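Local atomic coordinates of Plm1 (Streptomyces sp. HK803, PDB entry 4HXY), a protein that probably reduces the keto group of the growing chain with NADPH, as the ketoreductase domain of the first module of phoslactomycin polyketide synthesis. Residues S322-W327 with A333-G338; G39-D44 with A138-L143; V248-T251 with A255-G258. All blocks are in the same frame, centred on the assembly; numbering follows the deposited sequence.

Interaction 1: S322-W327 with A333-G338; sequences SISGIW and AGYAAG. With NDP (NADPH dihydro-nicotinamide-adenine-dinucleotide phosphate), chain C.
The coenzyme pocket of the ketoreductase domain brings Ser322 and Tyr335 together beside the nicotinamide riboside of NADPH, where the end of strand 316-322 faces the first turns of helix 333-351. Tyr335 reaches over with CG anti to its backbone N (chi1 -173°), a torsion that carries ring atom CE2 to 3.6 Å from Ser322 OG. Ser324 meets the ring nearer its root, its OG 3.6 Å from Tyr335 CD2, and both serine oxygens approach the ring obliquely. The phenol oxygen is gripped twice. Tyr335 OH shares a 2.8 Å hydrogen bond with O2D of the nicotinamide ribose, which lies off the edge of the ring near its plane. A water in the ring plane sits 2.6 Å from Tyr335 OH and 2.7 Å from Ser322 OG, bridging the two hydroxyls. Ser322 OG is also fixed from its own side: Ser324 N donates to it at 2.9 Å and nearly straight (169°), capping the short helix 324-327. Ser324 OG is hydrogen-bonded to Gln332 OE1. Beyond the root of the ring the segments close tightly, with Ala336 CB 3.3 Å from Ser324 O. Gly325 CA comes 3.5 Å from Ala336 O, a close approach made by a residue with no side chain. Lys300 also hydrogen-bonds the coenzyme. A serine at the end of a strand and a tyrosine on the long helix that follows a short helical turn, its hydroxyl on the nicotinamide ribose, is the active-site arrangement of short-chain dehydrogenases/reductases.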
loop_
_atom_site.group_PDB
_atom_site.type_symbol
_atom_site.label_atom_id
_atom_site.label_comp_id
_atom_site.label_asym_id
_atom_site.label_seq_id
_atom_site.Cartn_x
_atom_site.Cartn_y
_atom_site.Cartn_z
ATOM N N SER A 322 0.294 5.545 -1.993
ATOM C CA SER A 322 -0.765 6.465 -1.572
ATOM C C SER A 322 -1.047 6.313 -0.093
ATOM O O SER A 322 -0.911 5.204 0.445
ATOM C CB SER A 322 -2.067 6.165 -2.314
ATOM O OG SER A 322 -3.135 6.969 -1.808
ATOM N N ILE A 323 -1.473 7.414 0.536
ATOM C CA ILE A 323 -2.081 7.372 1.892
ATOM C C ILE A 323 -3.199 6.326 1.997
ATOM O O ILE A 323 -3.469 5.802 3.067
ATOM C CB ILE A 323 -2.586 8.754 2.325
ATOM C CG1 ILE A 323 -3.505 9.369 1.262
ATOM C CG2 ILE A 323 -1.370 9.648 2.627
ATOM C CD1 ILE A 323 -4.272 10.606 1.725
ATOM N N SER A 324 -3.833 5.996 0.884
ATOM C CA SER A 324 -4.896 4.974 0.897
ATOM C C SER A 324 -4.400 3.655 1.458
ATOM O O SER A 324 -5.108 2.970 2.200
ATOM C CB SER A 324 -5.465 4.767 -0.505
ATOM O OG SER A 324 -6.560 3.881 -0.457
ATOM N N GLY A 325 -3.165 3.296 1.120
ATOM C CA GLY A 325 -2.590 2.053 1.603
ATOM C C GLY A 325 -1.997 2.174 2.992
ATOM O O GLY A 325 -1.479 1.182 3.540
ATOM N N ILE A 326 -2.002 3.388 3.562
ATOM C CA ILE A 326 -1.440 3.624 4.869
ATOM C C ILE A 326 -2.551 3.588 5.925
ATOM O O ILE A 326 -2.427 2.904 6.957
ATOM C CB ILE A 326 -0.707 4.996 4.946
ATOM C CG1 ILE A 326 0.459 5.058 3.953
ATOM C CG2 ILE A 326 -0.218 5.263 6.406
ATOM C CD1 ILE A 326 1.566 4.043 4.257
ATOM N N TRP A 327 -3.613 4.353 5.671
ATOM C CA TRP A 327 -4.730 4.397 6.607
ATOM C C TRP A 327 -6.101 4.044 6.074
ATOM O O TRP A 327 -7.008 3.796 6.879
ATOM C CB TRP A 327 -4.754 5.734 7.331
ATOM C CG TRP A 327 -4.814 6.992 6.505
ATOM C CD1 TRP A 327 -5.839 7.433 5.728
ATOM C CD2 TRP A 327 -3.816 8.025 6.479
ATOM N NE1 TRP A 327 -5.523 8.651 5.179
ATOM C CE2 TRP A 327 -4.297 9.046 5.638
ATOM C CE3 TRP A 327 -2.558 8.170 7.072
ATOM C CZ2 TRP A 327 -3.580 10.217 5.410
ATOM C CZ3 TRP A 327 -1.842 9.329 6.834
ATOM C CH2 TRP A 327 -2.352 10.333 6.000
ATOM N N ALA A 333 -10.942 -0.180 -1.395
ATOM C CA ALA A 333 -10.384 -1.495 -1.047
ATOM C C ALA A 333 -9.245 -1.972 -1.969
ATOM O O ALA A 333 -8.169 -2.326 -1.484
ATOM C CB ALA A 333 -11.494 -2.555 -0.988
ATOM N N GLY A 334 -9.478 -1.979 -3.282
ATOM C CA GLY A 334 -8.475 -2.437 -4.234
ATOM C C GLY A 334 -7.310 -1.477 -4.377
ATOM O O GLY A 334 -6.163 -1.891 -4.529
ATOM N N TYR A 335 -7.612 -0.183 -4.334
ATOM C CA TYR A 335 -6.582 0.848 -4.440
ATOM C C TYR A 335 -5.675 0.753 -3.208
ATOM O O TYR A 335 -4.448 0.709 -3.301
ATOM C CB TYR A 335 -7.234 2.203 -4.525
ATOM C CG TYR A 335 -6.300 3.349 -4.806
ATOM C CD1 TYR A 335 -5.492 3.356 -5.926
ATOM C CD2 TYR A 335 -6.267 4.443 -3.959
ATOM C CE1 TYR A 335 -4.647 4.425 -6.202
ATOM C CE2 TYR A 335 -5.428 5.500 -4.203
ATOM C CZ TYR A 335 -4.630 5.495 -5.340
ATOM O OH TYR A 335 -3.820 6.563 -5.574
ATOM N N ALA A 336 -6.296 0.686 -2.044
ATOM C CA ALA A 336 -5.557 0.571 -0.782
ATOM C C ALA A 336 -4.704 -0.696 -0.756
ATOM O O ALA A 336 -3.554 -0.681 -0.338
ATOM C CB ALA A 336 -6.541 0.581 0.431
ATOM N N ALA A 337 -5.277 -1.809 -1.195
ATOM C CA ALA A 337 -4.555 -3.072 -1.180
ATOM C C ALA A 337 -3.304 -2.977 -2.049
ATOM O O ALA A 337 -2.210 -3.369 -1.639
ATOM C CB ALA A 337 -5.454 -4.197 -1.663
ATOM N N GLY A 338 -3.461 -2.430 -3.239
ATOM C CA GLY A 338 -2.346 -2.336 -4.175
ATOM C C GLY A 338 -1.242 -1.461 -3.644
ATOM O O GLY A 338 -0.060 -1.765 -3.804
HETATM P PA NDP C . -3.155 9.121 -14.051
HETATM O O1A NDP C . -3.058 10.471 -14.677
HETATM O O2A NDP C . -4.392 8.310 -14.292
HETATM O O5B NDP C . -1.891 8.250 -14.493
HETATM C C5B NDP C . -1.934 6.840 -14.409
HETATM C C4B NDP C . -1.134 6.280 -15.549
HETATM O O4B NDP C . -1.100 4.869 -15.477
HETATM C C3B NDP C . -1.722 6.603 -16.902
HETATM O O3B NDP C . -0.656 7.115 -17.726
HETATM C C2B NDP C . -2.229 5.286 -17.442
HETATM O O2B NDP C . -2.117 5.397 -18.846
HETATM C C1B NDP C . -1.247 4.329 -16.773
HETATM N N9A NDP C . -1.641 2.927 -16.717
HETATM C C8A NDP C . -2.764 2.376 -16.138
HETATM N N7A NDP C . -2.746 1.040 -16.334
HETATM C C5A NDP C . -1.598 0.721 -17.017
HETATM C C6A NDP C . -1.053 -0.467 -17.472
HETATM N N6A NDP C . -1.612 -1.662 -17.305
HETATM N N1A NDP C . 0.147 -0.413 -18.159
HETATM C C2A NDP C . 0.807 0.795 -18.353
HETATM N N3A NDP C . 0.274 1.980 -17.913
HETATM C C4A NDP C . -0.910 1.919 -17.247
HETATM O O3 NDP C . -2.983 9.212 -12.452
HETATM P PN NDP C . -1.960 10.092 -11.621
HETATM O O1N NDP C . -2.773 10.919 -10.700
HETATM O O2N NDP C . -0.924 10.750 -12.440
HETATM O O5D NDP C . -1.304 9.027 -10.627
HETATM C C5D NDP C . -0.210 8.235 -11.009
HETATM C C4D NDP C . 0.192 7.373 -9.823
HETATM O O4D NDP C . 0.308 8.160 -8.651
HETATM C C3D NDP C . -0.838 6.310 -9.519
HETATM O O3D NDP C . -0.196 5.085 -9.331
HETATM C C2D NDP C . -1.485 6.752 -8.223
HETATM O O2D NDP C . -1.964 5.676 -7.443
HETATM C C1D NDP C . -0.376 7.555 -7.574
HETATM N N1N NDP C . -0.901 8.604 -6.690
HETATM C C2N NDP C . -1.516 9.710 -7.205
HETATM C C3N NDP C . -2.164 10.644 -6.395
HETATM C C7N NDP C . -2.762 11.878 -6.950
HETATM O O7N NDP C . -3.171 12.812 -6.024
HETATM N N7N NDP C . -2.966 12.116 -8.237
HETATM C C4N NDP C . -1.896 10.595 -4.915
HETATM C C5N NDP C . -1.203 9.354 -4.457
HETATM C C6N NDP C . -0.718 8.429 -5.351
HETATM P P2B NDP C . -2.833 4.396 -19.868
HETATM O O1X NDP C . -2.577 5.005 -21.227
HETATM O O2X NDP C . -4.334 4.293 -19.567
HETATM O O3X NDP C . -2.264 3.043 -19.739
HETATM O O HOH W 1 -4.257 8.428 -3.776
#

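Interaction 2: G39-D44 with A138-L143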
loop_
_atom_site.group_PDB
_atom_site.type_symbol
_atom_site.label_atom_id
_atom_site.label_comp_id
_atom_site.label_asym_id
_atom_site.label_seq_id
_atom_site.Cartn_x
_atom_site.Cartn_y
_atom_site.Cartn_z
ATOM N N GLY A 39 -6.784 -23.252 14.856
ATOM C CA GLY A 39 -8.101 -23.886 14.904
ATOM C C GLY A 39 -8.357 -24.547 16.254
ATOM O O GLY A 39 -9.504 -24.637 16.721
ATOM N N SER A 40 -7.276 -25.017 16.875
ATOM C CA SER A 40 -7.352 -25.722 18.158
ATOM C C SER A 40 -7.628 -24.819 19.358
ATOM O O SER A 40 -7.831 -25.319 20.471
ATOM C CB SER A 40 -6.074 -26.532 18.385
ATOM O OG SER A 40 -4.947 -25.679 18.528
ATOM N N LEU A 41 -7.642 -23.501 19.160
ATOM C CA LEU A 41 -8.037 -22.561 20.206
ATOM C C LEU A 41 -9.545 -22.589 20.466
ATOM O O LEU A 41 -10.004 -22.123 21.510
ATOM C CB LEU A 41 -7.616 -21.135 19.841
ATOM C CG LEU A 41 -6.120 -20.826 19.931
ATOM C CD1 LEU A 41 -5.836 -19.465 19.311
ATOM C CD2 LEU A 41 -5.643 -20.853 21.385
ATOM N N PHE A 42 -10.288 -23.132 19.504
ATOM C CA PHE A 42 -11.735 -23.076 19.469
ATOM C C PHE A 42 -12.312 -24.462 19.678
ATOM O O PHE A 42 -11.791 -25.447 19.165
ATOM C CB PHE A 42 -12.208 -22.550 18.112
ATOM C CG PHE A 42 -11.598 -21.236 17.746
ATOM C CD1 PHE A 42 -12.157 -20.059 18.209
ATOM C CD2 PHE A 42 -10.454 -21.174 16.962
ATOM C CE1 PHE A 42 -11.573 -18.842 17.907
ATOM C CE2 PHE A 42 -9.884 -19.961 16.639
ATOM C CZ PHE A 42 -10.442 -18.795 17.102
ATOM N N ASP A 43 -13.390 -24.530 20.447
ATOM C CA ASP A 43 -14.113 -25.774 20.596
ATOM C C ASP A 43 -15.181 -25.793 19.509
ATOM O O ASP A 43 -16.004 -24.884 19.424
ATOM C CB ASP A 43 -14.733 -25.874 21.999
ATOM C CG ASP A 43 -13.695 -26.154 23.086
ATOM O OD1 ASP A 43 -12.594 -26.669 22.779
ATOM O OD2 ASP A 43 -13.976 -25.859 24.262
ATOM N N ASP A 44 -15.131 -26.820 18.675
ATOM C CA ASP A 44 -16.119 -27.068 17.647
ATOM C C ASP A 44 -16.418 -25.865 16.745
ATOM O O ASP A 44 -17.580 -25.513 16.531
ATOM C CB ASP A 44 -17.397 -27.586 18.315
ATOM C CG ASP A 44 -17.130 -28.820 19.169
ATOM O OD1 ASP A 44 -17.093 -28.706 20.410
ATOM O OD2 ASP A 44 -16.924 -29.895 18.577
ATOM N N ALA A 138 3.351 -19.526 22.664
ATOM C CA ALA A 138 3.338 -18.108 23.006
ATOM C C ALA A 138 2.458 -17.339 22.016
ATOM O O ALA A 138 1.684 -16.469 22.400
ATOM C CB ALA A 138 4.748 -17.541 22.989
ATOM N N THR A 139 2.582 -17.682 20.742
ATOM C CA THR A 139 1.799 -17.021 19.716
ATOM C C THR A 139 0.319 -17.356 19.852
ATOM O O THR A 139 -0.545 -16.471 19.766
ATOM C CB THR A 139 2.296 -17.406 18.319
ATOM O OG1 THR A 139 3.672 -17.017 18.185
ATOM C CG2 THR A 139 1.440 -16.731 17.263
ATOM N N ARG A 140 0.017 -18.627 20.080
ATOM C CA ARG A 140 -1.363 -19.035 20.347
ATOM C C ARG A 140 -2.012 -18.225 21.467
ATOM O O ARG A 140 -3.157 -17.808 21.348
ATOM C CB ARG A 140 -1.422 -20.508 20.711
ATOM C CG ARG A 140 -1.237 -21.410 19.544
ATOM C CD ARG A 140 -1.246 -22.857 19.993
ATOM N NE ARG A 140 -2.587 -23.435 20.038
ATOM C CZ ARG A 140 -3.293 -23.666 21.147
ATOM N NH1 ARG A 140 -2.822 -23.352 22.349
ATOM N NH2 ARG A 140 -4.492 -24.219 21.050
ATOM N N ARG A 141 -1.276 -17.999 22.555
ATOM C CA ARG A 141 -1.823 -17.302 23.718
ATOM C C ARG A 141 -2.006 -15.809 23.503
ATOM O O ARG A 141 -2.958 -15.220 24.025
ATOM C CB ARG A 141 -0.955 -17.541 24.962
ATOM C CG ARG A 141 -0.955 -18.971 25.463
ATOM C CD ARG A 141 -0.369 -19.033 26.887
ATOM N NE ARG A 141 0.968 -18.425 26.943
ATOM C CZ ARG A 141 2.118 -19.069 26.723
ATOM N NH1 ARG A 141 2.146 -20.380 26.448
ATOM N NH2 ARG A 141 3.266 -18.398 26.786
ATOM N N ALA A 142 -1.106 -15.208 22.740
ATOM C CA ALA A 142 -1.223 -13.814 22.403
ATOM C C ALA A 142 -2.475 -13.591 21.553
ATOM O O ALA A 142 -3.191 -12.637 21.760
ATOM C CB ALA A 142 0.030 -13.322 21.677
ATOM N N LEU A 143 -2.715 -14.472 20.590
ATOM C CA LEU A 143 -3.915 -14.363 19.762
ATOM C C LEU A 143 -5.195 -14.603 20.560
ATOM O O LEU A 143 -6.170 -13.913 20.414
ATOM C CB LEU A 143 -3.880 -15.323 18.573
ATOM C CG LEU A 143 -5.109 -15.150 17.675
ATOM C CD1 LEU A 143 -5.115 -13.795 17.009
ATOM C CD2 LEU A 143 -5.156 -16.199 16.654
#
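Leu41 lays its CD2 methyl over one face of the Arg140 guanidinium, offset toward the rim and 3.6 Å from Arg140 NH2. The two side chains run past each other in opposite directions, the leucine reaching from the turn toward helix 137-148 and the arginine reaching from the helix toward the turn. Arg140 is bent at its third torsion (chi3 88°), which folds the flat group back across the leucine branch and presents NH2 to Ser40. There Arg140 NH2 donates to Ser40 OG at 2.9 Å. The bond is somewhat bent at 151°, and the oxygen stands 19° out of the guanidinium plane. Ser40 OG also makes weak hydrogen bonds to Ala37 O and Pro36 O. Ser40 O lies at the edge in that plane, 3.6 Å from Arg140 NH2, a polar neighbour at contact distance. The NE of Arg140 has a hydrogen bond of its own to Ala37 O, so two bonds, one to the turn and one to helix 36-39 just before it, limit the rotation of the group. Behind the guanidinium, Leu41 CD1 rests 3.8 Å from Arg140 O and 4.3 Å from Leu143 CD2, and Ala144 and Val24 also touch this buried leucine. The type I turn from Gly39 to Phe42 places Ser40 and Leu41 consecutively, so that Ser40 OG and the leucine methyls both reach the helix. Helix 36-39 and its turn follow strand 28-32, and helix 137-148 follows strand 125-131, both strands belonging to a parallel run. This is consistent with the Rossmann-like structural subdomain of modular ketoreductases. With neutral oxygens near the guanidinium edge and a methyl over one face, the arginine is held mainly by uncharged acceptors and apolar cover, with at most a long, weak ion pair from NH1 to Asp137.

Interaction 3: V248-T251 with A255-G258; sequences VDVT and AMSG. With NDP (NADPH dihydro-nicotinamide-adenine-dinucleotide phosphate), chain C.
Asp249 OD1 is gripped by three donors, two from its own chain and one from the coenzyme. Thr251 N reaches it at 3.0 Å and Thr251 OG1 donates to Asp249 OD1 at 2.9 Å, both from the same face of the carboxylate and well above its plane (46° for the amide). The hydrogen bond from Thr251 N closes an Asx turn. The third donor is the adenine amino group, with NDP N6A 3.0 Å from Asp249 OD1. Beside it Val250 N donates to NDP N1A at 3.0 Å along an almost straight line (178°), so amino group and ring nitrogen are read together. Replacing Asp249 with an alanine removes the carboxylate and would probably leave the adenine amino group and the Thr251 donors without their shared acceptor, freeing the turn to shift. This recognition of adenine by an aspartate and the next backbone amide, after a strand of the Rossmann fold, is familiar from short-chain dehydrogenases/reductases. Behind the adenine-binding residues, the buried Met256 of helix 253-265 packs against the loop that follows strand 242-247. Its chain bends at both chi2 and chi3 (chi3 -76°), curling SD to 3.6 Å from Val248 CG1 and CE to 3.8 Å from Val250 CG2. Val248 crosses the methionine obliquely and sets the same CG1 3.9 Å from Ala255 CB. Met256 CG lies 3.7 Å from Val250 O, a buried carbonyl oxygen without a polar partner. Leu306, Leu307 and Leu310 of helix 290-310 also touch Met256.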
loop_
_atom_site.group_PDB
_atom_site.type_symbol
_atom_site.label_atom_id
_atom_site.label_comp_id
_atom_site.label_asym_id
_atom_site.label_seq_id
_atom_site.Cartn_x
_atom_site.Cartn_y
_atom_site.Cartn_z
ATOM N N VAL A 248 2.863 0.276 -24.040
ATOM C CA VAL A 248 3.146 -1.022 -23.441
ATOM C C VAL A 248 2.306 -1.184 -22.174
ATOM O O VAL A 248 2.183 -0.264 -21.395
ATOM C CB VAL A 248 4.665 -1.213 -23.093
ATOM C CG1 VAL A 248 4.929 -2.511 -22.351
ATOM C CG2 VAL A 248 5.536 -1.192 -24.357
ATOM N N ASP A 249 1.669 -2.339 -22.048
ATOM C CA ASP A 249 1.017 -2.742 -20.798
ATOM C C ASP A 249 2.093 -3.226 -19.808
ATOM O O ASP A 249 2.796 -4.195 -20.060
ATOM C CB ASP A 249 0.034 -3.863 -21.136
ATOM C CG ASP A 249 -0.814 -4.313 -19.957
ATOM O OD1 ASP A 249 -0.488 -3.997 -18.811
ATOM O OD2 ASP A 249 -1.824 -5.003 -20.222
ATOM N N VAL A 250 2.177 -2.556 -18.660
ATOM C CA VAL A 250 3.212 -2.820 -17.656
ATOM C C VAL A 250 3.096 -4.220 -17.041
ATOM O O VAL A 250 4.040 -4.696 -16.411
ATOM C CB VAL A 250 3.220 -1.712 -16.557
ATOM C CG1 VAL A 250 1.994 -1.844 -15.634
ATOM C CG2 VAL A 250 4.543 -1.723 -15.777
ATOM N N THR A 251 1.953 -4.879 -17.232
ATOM C CA THR A 251 1.740 -6.242 -16.757
ATOM C C THR A 251 2.073 -7.306 -17.815
ATOM O O THR A 251 2.042 -8.503 -17.509
ATOM C CB THR A 251 0.277 -6.484 -16.278
ATOM O OG1 THR A 251 -0.629 -6.516 -17.393
ATOM C CG2 THR A 251 -0.181 -5.400 -15.282
ATOM N N ALA A 255 6.040 -8.122 -23.701
ATOM C CA ALA A 255 6.269 -6.739 -24.104
ATOM C C ALA A 255 7.298 -6.049 -23.215
ATOM O O ALA A 255 8.161 -5.341 -23.715
ATOM C CB ALA A 255 4.959 -5.960 -24.096
ATOM N N MET A 256 7.213 -6.261 -21.900
ATOM C CA MET A 256 8.140 -5.597 -20.978
ATOM C C MET A 256 9.558 -6.135 -21.141
ATOM O O MET A 256 10.524 -5.359 -21.188
ATOM C CB MET A 256 7.661 -5.728 -19.524
ATOM C CG MET A 256 6.435 -4.885 -19.238
ATOM S SD MET A 256 6.719 -3.103 -19.274
ATOM C CE MET A 256 7.538 -2.939 -17.694
ATOM N N SER A 257 9.680 -7.453 -21.249
ATOM C CA SER A 257 10.994 -8.083 -21.388
ATOM C C SER A 257 11.641 -7.720 -22.730
ATOM O O SER A 257 12.851 -7.513 -22.795
ATOM C CB SER A 257 10.894 -9.599 -21.223
ATOM O OG SER A 257 10.052 -10.164 -22.215
ATOM N N GLY A 258 10.832 -7.636 -23.785
ATOM C CA GLY A 258 11.276 -7.135 -25.089
ATOM C C GLY A 258 11.882 -5.745 -25.059
ATOM O O GLY A 258 12.943 -5.511 -25.652
HETATM P PA NDP C . -3.155 9.121 -14.051
HETATM O O1A NDP C . -3.058 10.471 -14.677
HETATM O O2A NDP C . -4.392 8.310 -14.292
HETATM O O5B NDP C . -1.891 8.250 -14.493
HETATM C C5B NDP C . -1.934 6.840 -14.409
HETATM C C4B NDP C . -1.134 6.280 -15.549
HETATM O O4B NDP C . -1.100 4.869 -15.477
HETATM C C3B NDP C . -1.722 6.603 -16.902
HETATM O O3B NDP C . -0.656 7.115 -17.726
HETATM C C2B NDP C . -2.229 5.286 -17.442
HETATM O O2B NDP C . -2.117 5.397 -18.846
HETATM C C1B NDP C . -1.247 4.329 -16.773
HETATM N N9A NDP C . -1.641 2.927 -16.717
HETATM C C8A NDP C . -2.764 2.376 -16.138
HETATM N N7A NDP C . -2.746 1.040 -16.334
HETATM C C5A NDP C . -1.598 0.721 -17.017
HETATM C C6A NDP C . -1.053 -0.467 -17.472
HETATM N N6A NDP C . -1.612 -1.662 -17.305
HETATM N N1A NDP C . 0.147 -0.413 -18.159
HETATM C C2A NDP C . 0.807 0.795 -18.353
HETATM N N3A NDP C . 0.274 1.980 -17.913
HETATM C C4A NDP C . -0.910 1.919 -17.247
HETATM O O3 NDP C . -2.983 9.212 -12.452
HETATM P PN NDP C . -1.960 10.092 -11.621
HETATM O O1N NDP C . -2.773 10.919 -10.700
HETATM O O2N NDP C . -0.924 10.750 -12.440
HETATM O O5D NDP C . -1.304 9.027 -10.627
HETATM C C5D NDP C . -0.210 8.235 -11.009
HETATM C C4D NDP C . 0.192 7.373 -9.823
HETATM O O4D NDP C . 0.308 8.160 -8.651
HETATM C C3D NDP C . -0.838 6.310 -9.519
HETATM O O3D NDP C . -0.196 5.085 -9.331
HETATM C C2D NDP C . -1.485 6.752 -8.223
HETATM O O2D NDP C . -1.964 5.676 -7.443
HETATM C C1D NDP C . -0.376 7.555 -7.574
HETATM N N1N NDP C . -0.901 8.604 -6.690
HETATM C C2N NDP C . -1.516 9.710 -7.205
HETATM C C3N NDP C . -2.164 10.644 -6.395
HETATM C C7N NDP C . -2.762 11.878 -6.950
HETATM O O7N NDP C . -3.171 12.812 -6.024
HETATM N N7N NDP C . -2.966 12.116 -8.237
HETATM C C4N NDP C . -1.896 10.595 -4.915
HETATM C C5N NDP C . -1.203 9.354 -4.457
HETATM C C6N NDP C . -0.718 8.429 -5.351
HETATM P P2B NDP C . -2.833 4.396 -19.868
HETATM O O1X NDP C . -2.577 5.005 -21.227
HETATM O O2X NDP C . -4.334 4.293 -19.567
HETATM O O3X NDP C . -2.264 3.043 -19.739
#

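In the fold
Interactions 1 and 3 lie at two ends of one NADPH molecule: residues 322-327 with 333-338 meet its nicotinamide riboside, whereas residues 248-251 hold its adenine. Their centres stand 24 Å apart and their nearest atoms about 12 Å, so the coenzyme, rather than direct contact, connects them; both belong to the ketoreductase domain. Leu199, Arg221, Gln222, Lys300 and Trp364 supply further hydrogen bonds to the same ligand. Interaction 2 is remote from this pocket, its centre 30 Å from that of interaction 1 and 46 Å from that of interaction 3. It closes earliest along the chain, and joins parts of the N-terminal half.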